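Local structure of methyltransferase domain-containing protein (Pyrococcus horikoshii, 1VE3) at residues 16-29 with 47-59. The protein binds S-adenosylmethionine and is probably a methyltransferase that uses it as methyl donor, though its substrate is not known. Numbering follows the deposited sequence.
Sequences INSQEYRSRIETLE and CGVGGFSFLLEDY. With SAM (S-adenosylmethionine), chain C; SAM (S-adenosylmethionine), chain B.
Gly51 N, at the start of helix 51-58, donates a hydrogen bond to Tyr21 OH over 3.0 Å, on a bent path (N-H...O 135°). With CG anti to the backbone N (chi1 -152°), the Tyr21 ring extends to this helix start, where a side chain on Gly51 would clash with CE1. Further along, Tyr59 OH donates to Glu29 OE2 at 2.6 Å, meeting the carboxylate from above its plane. Were Glu29 replaced by an alanine, the Tyr59 hydroxyl would probably lose this acceptor and Leu55 CD1 its contact with OE1.

Apolar contacts between these two bonds centre on Phe52. Ile25 CG1 sits over one face of its ring, 4.2 Å from the centroid and 20° off the normal, a CH-pi contact, while Leu28 CD1 approaches obliquely. Beside the Tyr21 end, Ile16 CG1 presses on Val49 CG2 at 3.4 Å, a tight pair, and Ile16 CD1 meets the edge of Phe54.

Polar contacts converge on the carboxylate of the chain C S-adenosylmethionine. Arg24 NH2 hydrogen-bonds to its OXT, at a modelled length too short to be trusted, and also pairs with Asp111; one water links Tyr21 OH, Val49 N and the same ligand's O. The type II' turn from Cys47 to Gly50, in the glycine-rich loop between strand 41-45 and helix 51-58, belongs to the cofactor-binding first motif of Rossmann-like methyltransferases, here packed against helix 19-34, which brings Tyr21 and Arg24 to the cofactor's carboxylate end.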
loop_
_atom_site.group_PDB
_atom_site.type_symbol
_atom_site.label_atom_id
_atom_site.label_comp_id
_atom_site.label_asym_id
_atom_site.label_seq_id
_atom_site.Cartn_x
_atom_site.Cartn_y
_atom_site.Cartn_z
ATOM N N ILE A 16 8.948 1.417 -1.502
ATOM C CA ILE A 16 8.440 1.374 -0.134
ATOM C C ILE A 16 7.294 2.330 0.157
ATOM O O ILE A 16 6.514 2.088 1.073
ATOM C CB ILE A 16 9.580 1.630 0.894
ATOM C CG1 ILE A 16 10.624 0.510 0.799
ATOM C CG2 ILE A 16 9.020 1.668 2.309
ATOM C CD1 ILE A 16 11.811 0.689 1.737
ATOM N N ASN A 17 7.174 3.408 -0.609
ATOM C CA ASN A 17 6.082 4.354 -0.371
ATOM C C ASN A 17 4.872 4.167 -1.288
ATOM O O ASN A 17 3.886 4.898 -1.175
ATOM C CB ASN A 17 6.590 5.792 -0.470
ATOM C CG ASN A 17 7.500 6.162 0.684
ATOM O OD1 ASN A 17 7.123 6.037 1.851
ATOM N ND2 ASN A 17 8.706 6.622 0.365
ATOM N N SER A 18 4.934 3.188 -2.188
ATOM C CA SER A 18 3.811 2.931 -3.081
ATOM C C SER A 18 2.678 2.288 -2.294
ATOM O O SER A 18 2.898 1.717 -1.219
ATOM C CB SER A 18 4.218 1.989 -4.213
ATOM O OG SER A 18 4.456 0.673 -3.736
ATOM N N GLN A 19 1.463 2.386 -2.829
ATOM C CA GLN A 19 0.306 1.790 -2.178
ATOM C C GLN A 19 0.460 0.266 -2.205
ATOM O O GLN A 19 0.052 -0.420 -1.269
ATOM C CB GLN A 19 -0.992 2.204 -2.889
ATOM C CG GLN A 19 -1.281 3.709 -2.872
ATOM C CD GLN A 19 -2.626 4.076 -3.502
ATOM O OE1 GLN A 19 -3.264 3.261 -4.173
ATOM N NE2 GLN A 19 -3.051 5.315 -3.297
ATOM N N GLU A 20 1.060 -0.254 -3.274
ATOM C CA GLU A 20 1.259 -1.699 -3.411
ATOM C C GLU A 20 2.105 -2.258 -2.267
ATOM O O GLU A 20 1.717 -3.227 -1.611
ATOM C CB GLU A 20 1.943 -2.041 -4.744
ATOM C CG GLU A 20 1.066 -1.906 -5.990
ATOM C CD GLU A 20 0.786 -0.459 -6.377
ATOM O OE1 GLU A 20 1.464 0.444 -5.841
ATOM O OE2 GLU A 20 -0.103 -0.228 -7.233
ATOM N N TYR A 21 3.256 -1.631 -2.034
ATOM C CA TYR A 21 4.184 -2.046 -0.987
ATOM C C TYR A 21 3.579 -1.872 0.412
ATOM O O TYR A 21 3.707 -2.756 1.267
ATOM C CB TYR A 21 5.474 -1.228 -1.113
ATOM C CG TYR A 21 6.741 -1.899 -0.614
ATOM C CD1 TYR A 21 6.903 -2.238 0.729
ATOM C CD2 TYR A 21 7.804 -2.143 -1.485
ATOM C CE1 TYR A 21 8.103 -2.797 1.197
ATOM C CE2 TYR A 21 9.002 -2.701 -1.033
ATOM C CZ TYR A 21 9.145 -3.024 0.307
ATOM O OH TYR A 21 10.335 -3.561 0.755
ATOM N N ARG A 22 2.923 -0.737 0.645
ATOM C CA ARG A 22 2.314 -0.464 1.945
ATOM C C ARG A 22 1.254 -1.503 2.271
ATOM O O ARG A 22 1.123 -1.929 3.417
ATOM C CB ARG A 22 1.697 0.934 1.971
ATOM C CG ARG A 22 2.722 2.056 1.940
ATOM C CD ARG A 22 2.058 3.427 2.053
ATOM N NE ARG A 22 3.050 4.479 2.267
ATOM C CZ ARG A 22 2.756 5.749 2.526
ATOM N NH1 ARG A 22 1.491 6.141 2.603
ATOM N NH2 ARG A 22 3.733 6.629 2.712
ATOM N N SER A 23 0.502 -1.901 1.252
ATOM C CA SER A 23 -0.540 -2.907 1.403
ATOM C C SER A 23 0.049 -4.203 1.959
ATOM O O SER A 23 -0.537 -4.832 2.840
ATOM C CB SER A 23 -1.198 -3.185 0.050
ATOM O OG SER A 23 -2.101 -4.274 0.151
ATOM N N ARG A 24 1.208 -4.595 1.436
ATOM C CA ARG A 24 1.880 -5.811 1.875
ATOM C C ARG A 24 2.329 -5.680 3.328
ATOM O O ARG A 24 2.156 -6.601 4.129
ATOM C CB ARG A 24 3.082 -6.092 0.976
ATOM C CG ARG A 24 2.713 -6.343 -0.485
ATOM C CD ARG A 24 3.949 -6.324 -1.357
ATOM N NE ARG A 24 4.922 -7.288 -0.883
ATOM C CZ ARG A 24 6.183 -7.006 -0.582
ATOM N NH1 ARG A 24 6.660 -5.773 -0.707
ATOM N NH2 ARG A 24 6.964 -7.970 -0.130
ATOM N N ILE A 25 2.899 -4.529 3.668
ATOM C CA ILE A 25 3.356 -4.289 5.028
ATOM C C ILE A 25 2.200 -4.345 6.026
ATOM O O ILE A 25 2.234 -5.109 6.991
ATOM C CB ILE A 25 4.062 -2.912 5.143
ATOM C CG1 ILE A 25 5.417 -2.969 4.438
ATOM C CG2 ILE A 25 4.231 -2.520 6.603
ATOM C CD1 ILE A 25 6.187 -1.665 4.461
ATOM N N GLU A 26 1.164 -3.555 5.780
ATOM C CA GLU A 26 0.031 -3.506 6.690
ATOM C C GLU A 26 -0.743 -4.818 6.793
ATOM O O GLU A 26 -1.462 -5.051 7.767
ATOM C CB GLU A 26 -0.893 -2.351 6.292
ATOM C CG GLU A 26 -0.145 -1.025 6.177
ATOM C CD GLU A 26 -1.051 0.164 5.924
ATOM O OE1 GLU A 26 -1.967 0.058 5.076
ATOM O OE2 GLU A 26 -0.835 1.215 6.566
ATOM N N THR A 27 -0.601 -5.683 5.798
ATOM C CA THR A 27 -1.294 -6.959 5.852
ATOM C C THR A 27 -0.527 -7.909 6.773
ATOM O O THR A 27 -1.119 -8.601 7.599
ATOM C CB THR A 27 -1.432 -7.591 4.445
ATOM O OG1 THR A 27 -2.383 -6.842 3.676
ATOM C CG2 THR A 27 -1.901 -9.036 4.544
ATOM N N LEU A 28 0.795 -7.918 6.644
ATOM C CA LEU A 28 1.636 -8.793 7.457
ATOM C C LEU A 28 1.971 -8.253 8.844
ATOM O O LEU A 28 2.126 -9.026 9.785
ATOM C CB LEU A 28 2.937 -9.115 6.710
ATOM C CG LEU A 28 2.761 -9.928 5.427
ATOM C CD1 LEU A 28 4.113 -10.203 4.787
ATOM C CD2 LEU A 28 2.057 -11.237 5.761
ATOM N N GLU A 29 2.082 -6.934 8.964
ATOM C CA GLU A 29 2.421 -6.285 10.230
ATOM C C GLU A 29 1.779 -6.896 11.483
ATOM O O GLU A 29 2.481 -7.295 12.412
ATOM C CB GLU A 29 2.068 -4.797 10.166
ATOM C CG GLU A 29 2.531 -4.015 11.378
ATOM C CD GLU A 29 2.044 -2.583 11.363
ATOM O OE1 GLU A 29 2.166 -1.923 10.306
ATOM O OE2 GLU A 29 1.545 -2.114 12.411
ATOM N N CYS A 47 15.933 -9.174 1.694
ATOM C CA CYS A 47 15.190 -7.986 2.135
ATOM C C CYS A 47 14.662 -7.020 1.074
ATOM O O CYS A 47 13.843 -6.150 1.385
ATOM C CB CYS A 47 16.041 -7.185 3.125
ATOM S SG CYS A 47 17.598 -6.578 2.429
ATOM N N GLY A 48 15.119 -7.154 -0.164
ATOM C CA GLY A 48 14.649 -6.246 -1.193
ATOM C C GLY A 48 15.092 -4.833 -0.858
ATOM O O GLY A 48 16.268 -4.603 -0.565
ATOM N N VAL A 49 14.161 -3.884 -0.872
ATOM C CA VAL A 49 14.510 -2.503 -0.564
ATOM C C VAL A 49 14.459 -2.162 0.930
ATOM O O VAL A 49 14.590 -0.999 1.317
ATOM C CB VAL A 49 13.643 -1.500 -1.400
ATOM C CG1 VAL A 49 13.979 -1.655 -2.883
ATOM C CG2 VAL A 49 12.171 -1.748 -1.180
ATOM N N GLY A 50 14.274 -3.186 1.762
ATOM C CA GLY A 50 14.268 -2.996 3.206
ATOM C C GLY A 50 12.992 -2.553 3.904
ATOM O O GLY A 50 13.022 -2.212 5.091
ATOM N N GLY A 51 11.870 -2.566 3.195
ATOM C CA GLY A 51 10.624 -2.153 3.808
ATOM C C GLY A 51 10.275 -2.831 5.129
ATOM O O GLY A 51 9.907 -2.163 6.100
ATOM N N PHE A 52 10.379 -4.156 5.186
ATOM C CA PHE A 52 10.030 -4.853 6.419
ATOM C C PHE A 52 11.088 -4.678 7.500
ATOM O O PHE A 52 10.825 -4.907 8.674
ATOM C CB PHE A 52 9.763 -6.336 6.128
ATOM C CG PHE A 52 8.443 -6.577 5.465
ATOM C CD1 PHE A 52 7.279 -6.660 6.218
ATOM C CD2 PHE A 52 8.347 -6.645 4.081
ATOM C CE1 PHE A 52 6.037 -6.803 5.604
ATOM C CE2 PHE A 52 7.104 -6.790 3.455
ATOM C CZ PHE A 52 5.952 -6.868 4.220
ATOM N N SER A 53 12.281 -4.263 7.100
ATOM C CA SER A 53 13.343 -4.033 8.064
ATOM C C SER A 53 12.980 -2.784 8.871
ATOM O O SER A 53 12.909 -2.826 10.096
ATOM C CB SER A 53 14.679 -3.836 7.346
ATOM O OG SER A 53 15.103 -5.040 6.732
ATOM N N PHE A 54 12.730 -1.679 8.172
ATOM C CA PHE A 54 12.364 -0.430 8.826
ATOM C C PHE A 54 11.163 -0.648 9.738
ATOM O O PHE A 54 11.102 -0.108 10.840
ATOM C CB PHE A 54 12.053 0.643 7.779
ATOM C CG PHE A 54 13.175 0.875 6.811
ATOM C CD1 PHE A 54 14.474 1.074 7.275
ATOM C CD2 PHE A 54 12.951 0.850 5.438
ATOM C CE1 PHE A 54 15.530 1.236 6.392
ATOM C CE2 PHE A 54 14.006 1.013 4.540
ATOM C CZ PHE A 54 15.301 1.206 5.020
ATOM N N LEU A 55 10.207 -1.447 9.283
ATOM C CA LEU A 55 9.029 -1.724 10.099
ATOM C C LEU A 55 9.425 -2.360 11.434
ATOM O O LEU A 55 8.966 -1.930 12.494
ATOM C CB LEU A 55 8.073 -2.659 9.363
ATOM C CG LEU A 55 6.873 -3.109 10.192
ATOM C CD1 LEU A 55 6.005 -1.904 10.508
ATOM C CD2 LEU A 55 6.081 -4.163 9.427
ATOM N N LEU A 56 10.271 -3.387 11.383
ATOM C CA LEU A 56 10.706 -4.065 12.602
ATOM C C LEU A 56 11.571 -3.156 13.462
ATOM O O LEU A 56 11.457 -3.158 14.687
ATOM C CB LEU A 56 11.481 -5.347 12.274
ATOM C CG LEU A 56 10.692 -6.543 11.724
ATOM C CD1 LEU A 56 11.602 -7.772 11.683
ATOM C CD2 LEU A 56 9.482 -6.820 12.607
ATOM N N GLU A 57 12.438 -2.386 12.815
ATOM C CA GLU A 57 13.312 -1.465 13.528
ATOM C C GLU A 57 12.506 -0.471 14.363
ATOM O O GLU A 57 12.927 -0.088 15.452
ATOM C CB GLU A 57 14.191 -0.692 12.547
ATOM C CG GLU A 57 15.045 0.372 13.219
ATOM C CD GLU A 57 15.626 1.360 12.232
ATOM O OE1 GLU A 57 14.838 1.998 11.501
ATOM O OE2 GLU A 57 16.866 1.505 12.188
ATOM N N ASP A 58 11.350 -0.053 13.856
ATOM C CA ASP A 58 10.512 0.900 14.581
ATOM C C ASP A 58 9.784 0.236 15.741
ATOM O O ASP A 58 9.309 0.910 16.656
ATOM C CB ASP A 58 9.489 1.547 13.644
ATOM C CG ASP A 58 10.135 2.233 12.459
ATOM O OD1 ASP A 58 11.287 2.702 12.595
ATOM O OD2 ASP A 58 9.485 2.313 11.395
ATOM N N TYR A 59 9.687 -1.088 15.696
ATOM C CA TYR A 59 9.024 -1.837 16.753
ATOM C C TYR A 59 10.023 -2.230 17.836
ATOM O O TYR A 59 9.700 -2.985 18.755
ATOM C CB TYR A 59 8.353 -3.081 16.175
ATOM C CG TYR A 59 6.924 -2.854 15.743
ATOM C CD1 TYR A 59 5.907 -2.709 16.686
ATOM C CD2 TYR A 59 6.585 -2.789 14.396
ATOM C CE1 TYR A 59 4.588 -2.511 16.299
ATOM C CE2 TYR A 59 5.269 -2.591 13.995
ATOM C CZ TYR A 59 4.273 -2.454 14.950
ATOM O OH TYR A 59 2.962 -2.280 14.557
HETATM N N SAM C . 11.581 -9.615 1.288
HETATM C CA SAM C . 11.362 -8.650 0.172
HETATM C C SAM C . 10.056 -7.895 0.403
HETATM O O SAM C . 10.017 -6.691 0.117
HETATM O OXT SAM C . 9.101 -8.587 0.873
HETATM C CB SAM C . 11.265 -9.430 -1.100
HETATM C CG SAM C . 11.615 -8.667 -2.280
HETATM S SD SAM C . 11.496 -9.602 -3.857
HETATM C CE SAM C . 9.886 -10.058 -4.010
HETATM C "C5'" SAM C . 12.623 -10.990 -3.657
HETATM C "C4'" SAM C . 14.177 -10.649 -3.380
HETATM O "O4'" SAM C . 14.929 -11.903 -3.235
HETATM C "C3'" SAM C . 14.876 -9.980 -4.553
HETATM O "O3'" SAM C . 15.106 -8.630 -3.910
HETATM C "C2'" SAM C . 16.229 -10.568 -4.763
HETATM O "O2'" SAM C . 17.377 -9.821 -5.022
HETATM C "C1'" SAM C . 16.263 -11.560 -3.541
HETATM N N9 SAM C . 17.067 -12.760 -3.808
HETATM C C8 SAM C . 17.045 -13.694 -4.843
HETATM N N7 SAM C . 17.940 -14.643 -4.718
HETATM C C5 SAM C . 18.591 -14.341 -3.562
HETATM C C6 SAM C . 19.690 -14.958 -2.820
HETATM N N6 SAM C . 20.304 -16.077 -3.240
HETATM N N1 SAM C . 20.134 -14.366 -1.618
HETATM C C2 SAM C . 19.533 -13.223 -1.157
HETATM N N3 SAM C . 18.507 -12.570 -1.768
HETATM C C4 SAM C . 18.069 -13.173 -2.974
HETATM N N SAM B . -13.593 11.259 -0.082
HETATM C CA SAM B . -13.707 10.567 1.234
HETATM C C SAM B . -14.436 11.472 2.223
HETATM O O SAM B . -15.237 10.955 3.013
HETATM O OXT SAM B . -14.144 12.707 2.150
HETATM C CB SAM B . -12.326 10.296 1.736
HETATM C CG SAM B . -12.247 9.184 2.659
HETATM S SD SAM B . -10.558 8.836 3.295
HETATM C CE SAM B . -10.080 10.216 4.125
HETATM C "C5'" SAM B . -9.573 8.498 1.828
HETATM C "C4'" SAM B . -10.033 7.263 0.895
HETATM O "O4'" SAM B . -9.117 7.156 -0.249
HETATM C "C3'" SAM B . -9.887 5.904 1.562
HETATM O "O3'" SAM B . -11.358 5.568 1.663
HETATM C "C2'" SAM B . -9.307 4.913 0.612
HETATM O "O2'" SAM B . -9.771 3.608 0.462
HETATM C "C1'" SAM B . -9.230 5.815 -0.676
HETATM N N9 SAM B . -8.116 5.448 -1.559
HETATM C C8 SAM B . -6.750 5.284 -1.330
HETATM N N7 SAM B . -6.071 4.947 -2.399
HETATM C C5 SAM B . -7.006 4.878 -3.383
HETATM C C6 SAM B . -6.962 4.562 -4.811
HETATM N N6 SAM B . -5.820 4.246 -5.444
HETATM N N1 SAM B . -8.157 4.582 -5.563
HETATM C C2 SAM B . -9.344 4.899 -4.953
HETATM N N3 SAM B . -9.495 5.208 -3.635
HETATM C C4 SAM B . -8.290 5.185 -2.890
HETATM O O HOH W 1 11.627 -4.978 -0.951
#